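Local coordinates for protein cytochrome c (Rhodothermus marinus, PDB 6CUN) that probably carries electrons through its covalently bound heme c in nature and, in this engineered form, acts as a carbene transferase that makes silicon-carbon bonds, at residues Glu10-Glu15 and Arg84-Lys89; Ile16-Gln21 and Met75-Gly80; Tyr70-Met75 and Leu104-Ala109. The protein carries 3 engineered substitutions. All coordinates share one frame; numbering follows the deposited sequence.

Contact 1 of 3, residues Glu10-Glu15 and Arg84-Lys89; sequences EALAAE and RHPVMK. With CA1 (ethyl propionate), chain C.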
loop_
_atom_site.group_PDB
_atom_site.type_symbol
_atom_site.label_atom_id
_atom_site.label_comp_id
_atom_site.label_asym_id
_atom_site.label_seq_id
_atom_site.Cartn_x
_atom_site.Cartn_y
_atom_site.Cartn_z
ATOM N N GLU A 10 -12.105 -2.260 4.100
ATOM C CA GLU A 10 -11.942 -0.938 3.469
ATOM C C GLU A 10 -12.634 0.136 4.297
ATOM O O GLU A 10 -12.158 1.266 4.349
ATOM C CB GLU A 10 -12.447 -0.919 2.017
ATOM C CG GLU A 10 -11.519 -1.590 1.002
ATOM C CD GLU A 10 -10.268 -0.749 0.759
ATOM O OE1 GLU A 10 -10.344 0.195 -0.103
ATOM O OE2 GLU A 10 -9.285 -0.950 1.505
ATOM N N ALA A 11 -13.810 -0.153 4.817
ATOM C CA ALA A 11 -14.541 0.839 5.628
ATOM C C ALA A 11 -13.753 1.186 6.882
ATOM O O ALA A 11 -13.603 2.363 7.234
ATOM C CB ALA A 11 -15.930 0.350 5.969
ATOM N N LEU A 12 -13.150 0.192 7.530
ATOM C CA LEU A 12 -12.367 0.505 8.708
ATOM C C LEU A 12 -11.123 1.290 8.309
ATOM O O LEU A 12 -10.745 2.217 9.032
ATOM C CB LEU A 12 -11.962 -0.742 9.499
ATOM C CG LEU A 12 -11.323 -0.383 10.869
ATOM C CD1 LEU A 12 -11.904 0.763 11.720
ATOM C CD2 LEU A 12 -11.331 -1.638 11.720
ATOM N N ALA A 13 -10.469 0.913 7.181
ATOM C CA ALA A 13 -9.329 1.700 6.703
ATOM C C ALA A 13 -9.741 3.164 6.447
ATOM O O ALA A 13 -8.992 4.084 6.789
ATOM C CB ALA A 13 -8.726 1.082 5.457
ATOM N N ALA A 14 -10.917 3.374 5.887
ATOM C CA ALA A 14 -11.373 4.748 5.641
ATOM C C ALA A 14 -11.556 5.505 6.930
ATOM O O ALA A 14 -11.128 6.651 7.071
ATOM C CB ALA A 14 -12.669 4.731 4.844
ATOM N N GLU A 15 -12.205 4.884 7.895
ATOM C CA GLU A 15 -12.406 5.561 9.190
ATOM C C GLU A 15 -11.075 5.983 9.831
ATOM O O GLU A 15 -10.922 7.098 10.325
ATOM C CB GLU A 15 -13.197 4.660 10.096
ATOM C CG GLU A 15 -13.745 5.431 11.297
ATOM C CD GLU A 15 -14.527 4.597 12.269
ATOM O OE1 GLU A 15 -14.960 5.205 13.265
ATOM O OE2 GLU A 15 -14.730 3.384 12.020
ATOM N N ARG A 84 -5.138 0.355 14.925
ATOM C CA ARG A 84 -6.590 0.232 14.813
ATOM C C ARG A 84 -7.125 -0.740 13.775
ATOM O O ARG A 84 -8.304 -1.048 13.833
ATOM C CB ARG A 84 -7.234 1.618 14.611
ATOM C CG ARG A 84 -7.061 2.578 15.791
ATOM C CD ARG A 84 -7.518 4.002 15.463
ATOM N NE ARG A 84 -8.904 4.048 14.967
ATOM C CZ ARG A 84 -9.472 5.073 14.319
ATOM N NH1 ARG A 84 -8.798 6.204 14.067
ATOM N NH2 ARG A 84 -10.739 4.966 13.910
ATOM N N HIS A 85 -6.320 -1.196 12.813
ATOM C CA HIS A 85 -6.851 -2.003 11.730
ATOM C C HIS A 85 -6.532 -3.463 11.996
ATOM O O HIS A 85 -5.378 -3.822 12.126
ATOM C CB HIS A 85 -6.313 -1.607 10.362
ATOM C CG HIS A 85 -7.172 -2.109 9.253
ATOM N ND1 HIS A 85 -7.180 -3.433 8.854
ATOM C CD2 HIS A 85 -8.108 -1.479 8.500
ATOM C CE1 HIS A 85 -8.099 -3.588 7.916
ATOM N NE2 HIS A 85 -8.671 -2.409 7.671
ATOM N N PRO A 86 -7.571 -4.311 12.108
ATOM C CA PRO A 86 -7.296 -5.694 12.526
ATOM C C PRO A 86 -6.336 -6.449 11.612
ATOM O O PRO A 86 -5.560 -7.247 12.080
ATOM C CB PRO A 86 -8.674 -6.345 12.509
ATOM C CG PRO A 86 -9.603 -5.212 12.791
ATOM C CD PRO A 86 -9.015 -4.061 12.016
ATOM N N VAL A 87 -6.405 -6.199 10.301
ATOM C CA VAL A 87 -5.517 -6.873 9.381
ATOM C C VAL A 87 -4.087 -6.487 9.672
ATOM O O VAL A 87 -3.186 -7.341 9.765
ATOM C CB VAL A 87 -5.880 -6.589 7.913
ATOM C CG1 VAL A 87 -4.858 -7.229 6.988
ATOM C CG2 VAL A 87 -7.310 -7.064 7.592
ATOM N N MET A 88 -3.868 -5.184 9.827
ATOM C CA MET A 88 -2.517 -4.697 10.128
ATOM C C MET A 88 -1.988 -5.109 11.520
ATOM O O MET A 88 -0.785 -5.378 11.672
ATOM C CB MET A 88 -2.433 -3.171 9.973
ATOM C CG MET A 88 -1.035 -2.649 10.052
ATOM S SD MET A 88 0.022 -3.232 8.748
ATOM C CE MET A 88 -0.588 -2.299 7.350
ATOM N N LYS A 89 -2.857 -5.064 12.539
ATOM C CA LYS A 89 -2.451 -5.475 13.884
ATOM C C LYS A 89 -1.887 -6.881 13.888
ATOM O O LYS A 89 -0.821 -7.161 14.517
ATOM C CB LYS A 89 -3.648 -5.392 14.830
ATOM C CG LYS A 89 -3.921 -3.999 15.328
ATOM C CD LYS A 89 -4.843 -3.978 16.541
ATOM C CE LYS A 89 -6.283 -3.771 16.152
ATOM N NZ LYS A 89 -7.096 -3.668 17.392
HETATM C CX5 CA1 C . 4.171 1.134 4.580
HETATM C CX6 CA1 C . 4.682 -0.171 5.134
HETATM C CX7 CA1 C . 4.527 -0.286 6.544
HETATM O OX8 CA1 C . 5.395 0.012 7.341
HETATM O OX9 CA1 C . 3.281 -0.811 6.980
HETATM C CJ1 CA1 C . 3.069 -1.099 8.373
HETATM C CJ2 CA1 C . 2.179 -0.036 8.938
#

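Contact 2 of 3, residues Ile16-Gln21 and Met75-Gly80; sequences IGPVKQ and MLNPNG. With CA1 (ethyl propionate), chain C.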
loop_
_atom_site.group_PDB
_atom_site.type_symbol
_atom_site.label_atom_id
_atom_site.label_comp_id
_atom_site.label_asym_id
_atom_site.label_seq_id
_atom_site.Cartn_x
_atom_site.Cartn_y
_atom_site.Cartn_z
ATOM N N ILE A 16 -10.071 5.119 9.724
ATOM C CA ILE A 16 -8.743 5.426 10.274
ATOM C C ILE A 16 -8.141 6.618 9.524
ATOM O O ILE A 16 -7.565 7.505 10.134
ATOM C CB ILE A 16 -7.854 4.184 10.218
ATOM C CG1 ILE A 16 -8.385 3.159 11.244
ATOM C CG2 ILE A 16 -6.374 4.543 10.429
ATOM C CD1 ILE A 16 -7.914 1.769 11.000
ATOM N N GLY A 17 -8.257 6.597 8.194
ATOM C CA GLY A 17 -7.859 7.712 7.381
ATOM C C GLY A 17 -6.352 7.788 7.177
ATOM O O GLY A 17 -5.585 6.958 7.686
ATOM N N PRO A 18 -5.911 8.823 6.453
ATOM C CA PRO A 18 -6.696 9.973 5.986
ATOM C C PRO A 18 -7.483 9.763 4.757
ATOM O O PRO A 18 -8.487 10.477 4.511
ATOM C CB PRO A 18 -5.639 11.039 5.760
ATOM C CG PRO A 18 -4.442 10.243 5.352
ATOM C CD PRO A 18 -4.475 9.045 6.264
ATOM N N VAL A 19 -7.121 8.825 3.921
ATOM C CA VAL A 19 -7.835 8.604 2.701
ATOM C C VAL A 19 -9.168 7.898 3.017
ATOM O O VAL A 19 -9.232 7.018 3.855
ATOM C CB VAL A 19 -7.006 7.768 1.695
ATOM C CG1 VAL A 19 -7.771 7.404 0.456
ATOM C CG2 VAL A 19 -5.766 8.560 1.338
ATOM N N LYS A 20 -10.233 8.350 2.361
ATOM C CA LYS A 20 -11.578 7.831 2.574
ATOM C C LYS A 20 -12.122 7.010 1.432
ATOM O O LYS A 20 -12.933 6.116 1.649
ATOM C CB LYS A 20 -12.529 9.008 2.873
ATOM C CG LYS A 20 -12.083 9.863 4.029
ATOM C CD LYS A 20 -12.116 9.144 5.361
ATOM C CE LYS A 20 -11.484 9.900 6.478
ATOM N NZ LYS A 20 -11.669 9.229 7.787
ATOM N N GLN A 21 -11.700 7.318 0.218
ATOM C CA GLN A 21 -12.218 6.681 -1.004
ATOM C C GLN A 21 -11.139 6.778 -2.048
ATOM O O GLN A 21 -10.463 7.803 -2.080
ATOM C CB GLN A 21 -13.494 7.404 -1.492
ATOM N N MET A 75 0.441 3.451 3.771
ATOM C CA MET A 75 1.522 4.364 3.457
ATOM C C MET A 75 1.433 5.707 4.174
ATOM O O MET A 75 2.443 6.285 4.583
ATOM C CB MET A 75 1.569 4.643 1.945
ATOM C CG MET A 75 2.121 3.501 1.137
ATOM S SD MET A 75 2.252 3.900 -0.615
ATOM C CE MET A 75 0.689 3.284 -1.184
ATOM N N LEU A 76 0.229 6.228 4.311
ATOM C CA LEU A 76 0.058 7.587 4.794
ATOM C C LEU A 76 -0.181 7.704 6.293
ATOM O O LEU A 76 0.030 8.764 6.899
ATOM C CB LEU A 76 -1.065 8.271 4.039
ATOM C CG LEU A 76 -0.807 8.417 2.568
ATOM C CD1 LEU A 76 -2.094 8.850 1.899
ATOM C CD2 LEU A 76 0.287 9.430 2.328
ATOM N N ASN A 77 -0.619 6.615 6.899
ATOM C CA ASN A 77 -0.909 6.597 8.326
ATOM C C ASN A 77 -0.583 5.241 8.893
ATOM O O ASN A 77 -1.437 4.571 9.451
ATOM C CB ASN A 77 -2.398 6.899 8.525
ATOM C CG ASN A 77 -2.786 7.122 9.985
ATOM O OD1 ASN A 77 -1.951 7.210 10.889
ATOM N ND2 ASN A 77 -4.099 7.181 10.211
ATOM N N PRO A 78 0.703 4.868 8.803
ATOM C CA PRO A 78 1.056 3.541 9.291
ATOM C C PRO A 78 0.755 3.346 10.784
ATOM O O PRO A 78 0.287 2.268 11.175
ATOM C CB PRO A 78 2.546 3.443 8.997
ATOM C CG PRO A 78 3.029 4.840 8.861
ATOM C CD PRO A 78 1.864 5.581 8.256
ATOM N N ASN A 79 0.952 4.384 11.582
ATOM C CA ASN A 79 0.731 4.214 13.035
ATOM C C ASN A 79 -0.731 3.990 13.323
ATOM O O ASN A 79 -1.073 3.164 14.177
ATOM C CB ASN A 79 1.245 5.418 13.799
ATOM C CG ASN A 79 2.734 5.548 13.717
ATOM O OD1 ASN A 79 3.464 4.557 13.785
ATOM N ND2 ASN A 79 3.206 6.775 13.602
ATOM N N GLY A 80 -1.612 4.735 12.660
ATOM C CA GLY A 80 -3.046 4.527 12.814
ATOM C C GLY A 80 -3.488 3.149 12.368
ATOM O O GLY A 80 -4.303 2.498 13.020
HETATM C CX5 CA1 C . 4.171 1.134 4.580
HETATM C CX6 CA1 C . 4.682 -0.171 5.134
HETATM C CX7 CA1 C . 4.527 -0.286 6.544
HETATM O OX8 CA1 C . 5.395 0.012 7.341
HETATM O OX9 CA1 C . 3.281 -0.811 6.980
HETATM C CJ1 CA1 C . 3.069 -1.099 8.373
HETATM C CJ2 CA1 C . 2.179 -0.036 8.938
#

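Contact 3 of 3, residues Tyr70-Met75 and Leu104-Ala109; sequences YIMNTM and LSEEQA. Engineered in segment 70-75: Thr74 (natural residue Val). With HEC (heme c), chain B; CA1 (ethyl propionate), chain C.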
loop_
_atom_site.group_PDB
_atom_site.type_symbol
_atom_site.label_atom_id
_atom_site.label_comp_id
_atom_site.label_asym_id
_atom_site.label_seq_id
_atom_site.Cartn_x
_atom_site.Cartn_y
_atom_site.Cartn_z
ATOM N N TYR A 70 -7.116 0.833 2.178
ATOM C CA TYR A 70 -6.172 0.171 3.095
ATOM C C TYR A 70 -4.723 0.415 2.665
ATOM O O TYR A 70 -3.862 0.719 3.481
ATOM C CB TYR A 70 -6.504 -1.312 3.150
ATOM C CG TYR A 70 -5.525 -2.182 3.908
ATOM C CD1 TYR A 70 -4.390 -2.694 3.289
ATOM C CD2 TYR A 70 -5.687 -2.465 5.269
ATOM C CE1 TYR A 70 -3.502 -3.514 3.940
ATOM C CE2 TYR A 70 -4.761 -3.275 5.923
ATOM C CZ TYR A 70 -3.686 -3.767 5.240
ATOM O OH TYR A 70 -2.806 -4.619 5.904
ATOM N N ILE A 71 -4.456 0.212 1.370
ATOM C CA ILE A 71 -3.079 0.359 0.896
ATOM C C ILE A 71 -2.607 1.808 1.072
ATOM O O ILE A 71 -1.491 2.081 1.513
ATOM C CB ILE A 71 -2.939 -0.141 -0.552
ATOM C CG1 ILE A 71 -3.210 -1.654 -0.619
ATOM C CG2 ILE A 71 -1.601 0.236 -1.102
ATOM C CD1 ILE A 71 -3.384 -2.156 -2.012
ATOM N N MET A 72 -3.465 2.757 0.682
ATOM C CA MET A 72 -3.081 4.139 0.787
ATOM C C MET A 72 -2.834 4.546 2.238
ATOM O O MET A 72 -1.844 5.254 2.551
ATOM C CB MET A 72 -4.163 5.082 0.233
ATOM C CG MET A 72 -4.246 5.043 -1.275
ATOM S SD MET A 72 -2.897 5.768 -2.147
ATOM C CE MET A 72 -3.258 7.487 -1.835
ATOM N N ASN A 73 -3.702 4.136 3.149
ATOM C CA ASN A 73 -3.559 4.544 4.533
ATOM C C ASN A 73 -2.439 3.800 5.254
ATOM O O ASN A 73 -1.905 4.313 6.224
ATOM C CB ASN A 73 -4.875 4.491 5.273
ATOM C CG ASN A 73 -5.806 5.585 4.803
ATOM O OD1 ASN A 73 -5.364 6.590 4.244
ATOM N ND2 ASN A 73 -7.124 5.419 5.026
ATOM N N THR A 74 -2.053 2.620 4.745
ATOM C CA THR A 74 -0.824 1.976 5.249
ATOM C C THR A 74 0.385 2.865 4.979
ATOM O O THR A 74 1.232 3.068 5.840
ATOM C CB THR A 74 -0.674 0.615 4.613
ATOM O OG1 THR A 74 -1.705 -0.242 5.090
ATOM C CG2 THR A 74 0.646 0.011 5.011
ATOM N N MET A 75 0.441 3.451 3.771
ATOM C CA MET A 75 1.522 4.364 3.457
ATOM C C MET A 75 1.433 5.707 4.174
ATOM O O MET A 75 2.443 6.285 4.583
ATOM C CB MET A 75 1.569 4.643 1.945
ATOM C CG MET A 75 2.121 3.501 1.137
ATOM S SD MET A 75 2.252 3.900 -0.615
ATOM C CE MET A 75 0.689 3.284 -1.184
ATOM N N LEU A 104 5.574 10.053 3.007
ATOM C CA LEU A 104 5.152 10.310 1.619
ATOM C C LEU A 104 3.993 11.239 1.572
ATOM O O LEU A 104 3.171 11.324 2.478
ATOM C CB LEU A 104 4.659 8.990 1.007
ATOM C CG LEU A 104 5.531 7.814 0.830
ATOM C CD1 LEU A 104 4.587 6.606 0.738
ATOM C CD2 LEU A 104 6.473 7.895 -0.335
ATOM N N SER A 105 3.860 11.932 0.448
ATOM C CA SER A 105 2.628 12.672 0.143
ATOM C C SER A 105 1.547 11.758 -0.370
ATOM O O SER A 105 1.827 10.662 -0.845
ATOM C CB SER A 105 2.880 13.762 -0.856
ATOM O OG SER A 105 3.172 13.203 -2.111
ATOM N N GLU A 106 0.298 12.230 -0.334
ATOM C CA GLU A 106 -0.781 11.466 -0.924
ATOM C C GLU A 106 -0.535 11.242 -2.428
ATOM O O GLU A 106 -0.825 10.169 -2.941
ATOM C CB GLU A 106 -2.136 12.131 -0.675
ATOM C CG GLU A 106 -3.292 11.261 -1.131
ATOM C CD GLU A 106 -4.660 11.886 -0.925
ATOM O OE1 GLU A 106 -4.773 13.108 -0.667
ATOM O OE2 GLU A 106 -5.624 11.072 -1.087
ATOM N N GLU A 107 -0.006 12.255 -3.126
ATOM C CA GLU A 107 0.293 12.104 -4.537
ATOM C C GLU A 107 1.272 10.963 -4.770
ATOM O O GLU A 107 1.063 10.133 -5.672
ATOM C CB GLU A 107 0.886 13.418 -5.064
ATOM C CG GLU A 107 1.108 13.420 -6.581
ATOM C CD GLU A 107 1.933 14.539 -7.112
ATOM O OE1 GLU A 107 2.948 14.924 -6.425
ATOM O OE2 GLU A 107 1.624 15.056 -8.229
ATOM N N GLN A 108 2.328 10.929 -3.994
ATOM C CA GLN A 108 3.324 9.854 -4.092
ATOM C C GLN A 108 2.733 8.505 -3.795
ATOM O O GLN A 108 2.953 7.506 -4.532
ATOM C CB GLN A 108 4.506 10.114 -3.196
ATOM C CG GLN A 108 5.343 11.289 -3.606
ATOM C CD GLN A 108 6.388 11.616 -2.580
ATOM O OE1 GLN A 108 6.144 11.674 -1.367
ATOM N NE2 GLN A 108 7.617 11.852 -3.061
ATOM N N ALA A 109 1.918 8.418 -2.743
ATOM C CA ALA A 109 1.269 7.178 -2.407
ATOM C C ALA A 109 0.363 6.699 -3.516
ATOM O O ALA A 109 0.282 5.505 -3.800
ATOM C CB ALA A 109 0.540 7.329 -1.082
HETATM FE FE HEC B . 5.473 -1.653 4.196
HETATM C CHA HEC B . 3.259 -3.875 5.585
HETATM C CHB HEC B . 3.331 -1.132 1.650
HETATM C CHC HEC B . 7.530 0.764 3.013
HETATM C CHD HEC B . 7.798 -2.512 6.509
HETATM N NA HEC B . 3.657 -2.340 3.725
HETATM C C1A HEC B . 2.870 -3.253 4.403
HETATM C C2A HEC B . 1.601 -3.431 3.716
HETATM C C3A HEC B . 1.643 -2.622 2.649
HETATM C C4A HEC B . 2.922 -1.980 2.621
HETATM C CMA HEC B . 0.548 -2.405 1.603
HETATM C CAA HEC B . 0.481 -4.379 4.158
HETATM C CBA HEC B . 0.583 -5.678 3.368
HETATM C CGA HEC B . -0.616 -6.584 3.431
HETATM O O1A HEC B . -0.571 -7.725 2.900
HETATM O O2A HEC B . -1.676 -6.140 3.937
HETATM N NB HEC B . 5.439 -0.448 2.639
HETATM C C1B HEC B . 4.502 -0.443 1.611
HETATM C C2B HEC B . 4.922 0.464 0.583
HETATM C C3B HEC B . 6.073 1.029 0.958
HETATM C C4B HEC B . 6.423 0.460 2.243
HETATM C CMB HEC B . 4.138 0.682 -0.697
HETATM C CAB HEC B . 6.925 2.076 0.191
HETATM C CBB HEC B . 6.136 3.427 0.223
HETATM N NC HEC B . 7.279 -0.968 4.689
HETATM C C1C HEC B . 7.979 0.035 4.078
HETATM C C2C HEC B . 9.294 0.168 4.674
HETATM C C3C HEC B . 9.374 -0.763 5.637
HETATM C C4C HEC B . 8.119 -1.469 5.683
HETATM C CMC HEC B . 10.322 1.174 4.207
HETATM C CAC HEC B . 10.674 -1.119 6.451
HETATM C CBC HEC B . 11.216 0.036 7.284
HETATM N ND HEC B . 5.526 -2.900 5.726
HETATM C C1D HEC B . 6.609 -3.139 6.592
HETATM C C2D HEC B . 6.224 -4.120 7.561
HETATM C C3D HEC B . 4.975 -4.498 7.308
HETATM C C4D HEC B . 4.508 -3.741 6.155
HETATM C CMD HEC B . 7.197 -4.606 8.664
HETATM C CAD HEC B . 4.128 -5.511 8.088
HETATM C CBD HEC B . 3.434 -4.817 9.256
HETATM C CGD HEC B . 4.365 -4.385 10.358
HETATM O O1D HEC B . 4.987 -5.344 10.975
HETATM O O2D HEC B . 4.577 -3.194 10.694
HETATM C CX5 CA1 C . 4.171 1.134 4.580
HETATM C CX6 CA1 C . 4.682 -0.171 5.134
HETATM C CX7 CA1 C . 4.527 -0.286 6.544
HETATM O OX8 CA1 C . 5.395 0.012 7.341
HETATM O OX9 CA1 C . 3.281 -0.811 6.980
HETATM C CJ1 CA1 C . 3.069 -1.099 8.373
HETATM C CJ2 CA1 C . 2.179 -0.036 8.938
#

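Contact 1 of 3, residues Glu10-Glu15 and Arg84-Lys89
Leu12 lies along the junction between helix 9-16 and the turn entering helix 86-95, meeting His85 through its inner carbons and Pro86 through one methyl. Its CG stands anti to the backbone N (chi1 -171°), which swings it toward the turn, and chi2 then carries CD2 to the proline ring. There the two side chains meet tip to tip, and the 3.4 Å between Leu12 CD2 and Pro86 CD is tighter than usual. The same methyl also rests on the carbonyl of Arg84, 3.7 Å separating Leu12 CD2 from Arg84 O. Leucine suits a place needing both length and a branched apolar end.

His85 passes Leu12 in the opposite direction, with Leu12 CB 4.0 Å from His85 CD2. The edge of the imidazole points at the helix backbone, where Ala13 N lies in the ring plane 3.6 Å from His85 CD2; the small Ala13 side chain allows this close approach. His85 is also the N-cap of helix 86-95: Val87 N donates to His85 ND1 at 3.2 Å, somewhat bent at 140° and tilted from the ring plane. His85 NE2 is hydrogen-bonded to Pro9 O. With both nitrogens engaged, the ring is probably fixed against flipping.

Arg84 closes the solvent side. Its chain bends at chi3 (55°) and crosses that of Glu15 at about a right angle, the carboxylate and guanidinium planes being nearly perpendicular. Glu15 CG lies at the guanidinium edge, near its plane, 4.0 Å from Arg84 NH2. Arg84 NH2 remains 4.3 Å from Glu15 OE1, too far for a salt bridge, so the opposite charges probably attract only weakly.

Beneath this interface, helix 68-76 offers the Tyr70 ring edge-to-face to His85, while Met81 of helix 78-84 packs against Ala13, and Ile16 touches both Arg84 and His85.

Contact 2 of 3, residues Ile16-Gln21 and Met75-Gly80
Asn77 is the N-cap of helix 78-84, and its side-chain amide also ties the helix start to the loop that follows helix 9-16. A chi1 of -171° carries the amide away from its own backbone N, placing it between loop and helix start. Asn77 OD1 accepts from Gly80 N at 3.1 Å, and Asn77 ND2 donates to Gly17 O at 2.9 Å, nearly straight (165°). The acceptor lies in the amide plane of Asn77, whereas ND2 sits above the plane of the Gly17 carbonyl. Asparagine suits the place because it carries donor and acceptor on one short flat group. Were an alanine here, Gly17 O would probably lose this donor and Gly80 N its cap, setting the loop free to shift from the helix start.

Glycine suits both backbone partners of the amide: Gly17 has positive phi, and a side chain on Gly80 would collide with Asn77 ND2 and crowd Ile16 CG2. Ile16 CG2 packs 3.7 Å from Gly80 C. Pro18, joined to Gly17 by a cis peptide, lays CD 3.7 Å from Asn77 CB and crosses the Leu76 side chain at about a right angle. Beyond it, Val19 CG2 touches Leu76 CD1 at 3.7 Å, methyl to methyl.

The loop runs over the break between helices 68-76 and 78-84, with Val19 also touching Met72 of helix 68-76 and Glu106 of helix 106-121.

Contact 3 of 3, residues Tyr70-Met75 and Leu104-Ala109
Met72 and Met75, on the heme-lining helix 68-76, hold Ala109 of the C-terminal helix 106-121 between them. Met75 SD and Met72 CE each lie 3.9 Å from Ala109 CB, coming from different directions. Both side chains also reach the backbone of that residue: Met72 SD lies 3.6 Å from Ala109 O, and the Met75 methyl CE 3.5 Å from the same Ala109 O. Alanine lets the helices come close, while the flexible methionines shape themselves to it. Met72 is bent at both chi2 and chi3, which curls its methyl across the aliphatic part of Glu106, the two chains crossing at about a right angle.

The start of helix 106-121 is closed by a capping box. Ser105 OG accepts from Gln108 N at 3.1 Å, and Gln108 OE1 takes Ser105 N on a lone pair at 2.9 Å, almost straight (170°). Just before the cap, Leu104 turns its CD1 to touch Met75 CB, and the same methyl reaches the porphyrin substituent CBB. Met75 SD packs on the heme methyl CMB, so the helix junction and the heme wall share one apolar layer.

Farther round the helix, Tyr70 and Thr74 also meet the heme and the carbene bound to its iron. Tyr70 OH donates to the heme propionate O2A at 2.7 Å. Thr74, an engineered residue replacing valine, donates from OG1 to Tyr70 O, which also accepts Thr74 N from the opposite face of its plane. With its hydroxyl turned back to the helix (chi1 -68°), Thr74 presents CG2 to the ligand, 3.4 Å from OX9, the ester oxygen of the carbene (modelled as ethyl propionate).

How the contacts relate
Contact 3 is the buried one, nearest the chain centre and dominated by methionine, leucine and alanine beside the heme; contacts 1 and 2 lie farther out and are partly exposed. Contact 1 mixes apolar packing with a loose charge pair at the solvent edge, whereas contact 2 is the one with a hydrogen bond between its segments. Contacts 2 and 3 share Met75 and helix 68-76, and Asn73 of that helix bonds to Val19 N and to Ala13 O, joining all three. Contact 1 is further tied to the helix by Glu10 OE2 and Tyr70 N. Each contact also sends one residue to the iron-bound carbene: Met88, Pro78 and Thr74.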